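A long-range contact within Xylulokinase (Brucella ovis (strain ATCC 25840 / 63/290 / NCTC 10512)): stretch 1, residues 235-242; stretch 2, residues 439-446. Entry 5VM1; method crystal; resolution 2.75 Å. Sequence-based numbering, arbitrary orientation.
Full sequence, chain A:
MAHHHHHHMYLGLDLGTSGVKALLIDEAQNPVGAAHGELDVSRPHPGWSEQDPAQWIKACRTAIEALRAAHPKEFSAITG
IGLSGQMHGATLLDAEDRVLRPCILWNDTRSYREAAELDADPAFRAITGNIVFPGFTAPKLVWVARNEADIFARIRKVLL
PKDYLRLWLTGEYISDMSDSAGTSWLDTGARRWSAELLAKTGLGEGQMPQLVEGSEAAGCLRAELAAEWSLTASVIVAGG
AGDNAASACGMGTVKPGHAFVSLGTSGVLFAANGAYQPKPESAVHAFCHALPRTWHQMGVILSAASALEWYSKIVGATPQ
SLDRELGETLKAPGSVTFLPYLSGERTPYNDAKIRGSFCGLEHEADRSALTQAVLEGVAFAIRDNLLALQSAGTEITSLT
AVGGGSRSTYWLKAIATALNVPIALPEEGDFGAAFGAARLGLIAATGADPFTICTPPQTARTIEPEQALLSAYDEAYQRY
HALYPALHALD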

# COMPACT_ATOMS: atom_id res chain seq x y z
N VAL A 235 3.88 -24.20 14.68
CA VAL A 235 4.15 -22.90 14.07
C VAL A 235 2.81 -22.23 13.76
O VAL A 235 2.09 -22.66 12.86
CB VAL A 235 5.00 -23.04 12.80
CG1 VAL A 235 5.32 -21.69 12.23
CG2 VAL A 235 6.27 -23.79 13.10
N ILE A 236 2.53 -21.13 14.46
CA ILE A 236 1.31 -20.36 14.23
C ILE A 236 1.53 -19.42 13.05
O ILE A 236 2.62 -18.86 12.89
CB ILE A 236 0.94 -19.57 15.51
CG1 ILE A 236 0.19 -20.44 16.52
CG2 ILE A 236 0.15 -18.29 15.18
CD1 ILE A 236 0.27 -19.90 17.96
N VAL A 237 0.51 -19.28 12.19
CA VAL A 237 0.52 -18.31 11.10
C VAL A 237 -0.44 -17.16 11.43
O VAL A 237 -1.61 -17.40 11.76
CB VAL A 237 0.16 -18.94 9.74
CG1 VAL A 237 0.30 -17.90 8.65
CG2 VAL A 237 1.09 -20.10 9.44
N ALA A 238 0.06 -15.93 11.35
CA ALA A 238 -0.75 -14.77 11.69
C ALA A 238 -1.74 -14.43 10.58
O ALA A 238 -1.68 -14.95 9.46
CB ALA A 238 0.14 -13.56 11.98
N GLY A 239 -2.70 -13.57 10.93
CA GLY A 239 -3.63 -13.09 9.92
C GLY A 239 -2.92 -12.33 8.82
O GLY A 239 -3.24 -12.49 7.64
N GLY A 240 -1.93 -11.53 9.18
CA GLY A 240 -1.19 -10.78 8.21
C GLY A 240 -1.87 -9.46 7.87
O GLY A 240 -2.73 -8.96 8.59
N ALA A 241 -1.49 -8.91 6.74
CA ALA A 241 -2.10 -7.65 6.35
C ALA A 241 -1.85 -7.45 4.87
O ALA A 241 -1.01 -8.14 4.27
CB ALA A 241 -1.53 -6.49 7.18
N GLY A 242 -2.59 -6.52 4.26
CA GLY A 242 -2.16 -6.02 2.98
C GLY A 242 -0.89 -5.20 3.13
O GLY A 242 -0.55 -4.75 4.23
N ARG A 439 6.58 -8.88 12.46
CA ARG A 439 5.96 -8.39 13.69
C ARG A 439 4.59 -9.01 13.91
O ARG A 439 4.26 -9.38 15.04
CB ARG A 439 5.87 -6.87 13.65
CG ARG A 439 7.14 -6.18 14.05
CD ARG A 439 6.98 -4.68 14.01
NE ARG A 439 7.85 -4.04 14.98
CZ ARG A 439 7.89 -2.74 15.20
NH1 ARG A 439 7.11 -1.92 14.50
NH2 ARG A 439 8.69 -2.25 16.12
N LEU A 440 3.76 -9.12 12.86
CA LEU A 440 2.45 -9.73 13.06
C LEU A 440 2.61 -11.20 13.44
O LEU A 440 1.90 -11.70 14.33
CB LEU A 440 1.60 -9.55 11.80
CG LEU A 440 1.08 -8.12 11.53
CD1 LEU A 440 0.44 -7.93 10.16
CD2 LEU A 440 0.13 -7.64 12.60
N GLY A 441 3.59 -11.88 12.86
CA GLY A 441 3.87 -13.24 13.29
C GLY A 441 4.29 -13.30 14.75
O GLY A 441 3.86 -14.19 15.48
N LEU A 442 5.08 -12.31 15.20
CA LEU A 442 5.47 -12.29 16.62
C LEU A 442 4.26 -12.06 17.50
O LEU A 442 4.15 -12.66 18.58
CB LEU A 442 6.53 -11.21 16.87
CG LEU A 442 7.12 -10.95 18.28
CD1 LEU A 442 8.45 -10.25 18.13
CD2 LEU A 442 6.24 -10.15 19.24
N ILE A 443 3.33 -11.23 17.05
CA ILE A 443 2.17 -10.90 17.85
C ILE A 443 1.23 -12.09 17.99
O ILE A 443 0.75 -12.39 19.10
CB ILE A 443 1.46 -9.68 17.25
CG1 ILE A 443 2.37 -8.45 17.38
CG2 ILE A 443 0.15 -9.43 17.95
CD1 ILE A 443 1.94 -7.26 16.55
N ALA A 444 0.97 -12.81 16.90
CA ALA A 444 0.04 -13.94 16.99
C ALA A 444 0.62 -15.10 17.79
O ALA A 444 -0.11 -15.76 18.53
CB ALA A 444 -0.34 -14.42 15.59
N ALA A 445 1.94 -15.32 17.69
CA ALA A 445 2.56 -16.47 18.34
C ALA A 445 2.64 -16.29 19.85
O ALA A 445 2.52 -17.26 20.61
CB ALA A 445 3.95 -16.72 17.75
N THR A 446 2.90 -15.06 20.31
CA THR A 446 3.02 -14.76 21.73
C THR A 446 1.73 -14.22 22.35
O THR A 446 1.61 -14.21 23.58
CB THR A 446 4.13 -13.73 21.97
OG1 THR A 446 3.71 -12.45 21.46
CG2 THR A 446 5.38 -14.18 21.26

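What lies at the apolar centre of the contact? It is the methyl group of Ala238, which points from the strand toward the helix and settles against one turn of it. Ala238 CB is 3.7 Å from Ala444 CB and 4.3 Å from Leu440 CB, two residues four apart in sequence and therefore on the same helical face. Ala238 CB also lies 3.9 Å from Gly441 N. Beside this methyl the backbones run close, Ala238 CA lying 5.1 Å from Gly441 CA.

How does the packing extend along the strand and beyond it? Along the strand Ile236 and Ala238 point toward the helix while Val237 between them points away, as does Val235 just before the strand. Ile236 reaches Ala444 through CG2, 3.9 Å from Ala444 CB, while its CD1 comes within 4.1 Å of Ala445 CA. In the other direction Leu440, with chi1 in m and chi2 in t, extends CD1 to 3.9 Å from Ala241 CB and 3.6 Å from Gly240 C. The chain runs on past this leucine methyl through Gly240, whose positive phi suits glycine because a CB would press against the preceding carbonyl oxygen.

What happens at the polar edge? No hydrogen bond joins the two stretches, and the 294 Å² they bury together is held by apolar packing. The helix atom nearest Ala238 CB is Leu440 O, at 3.5 Å; this oxygen is already engaged, accepting a helical hydrogen bond from Ala444 N (2.9 Å). At the exposed end of the helical stretch, Thr446 turns away from the strand and its OG1 donates to Leu442 O at 2.9 Å. Arg439, out of reach of the strand, has its guanidinium nitrogens hydrogen-bonded elsewhere in the structure.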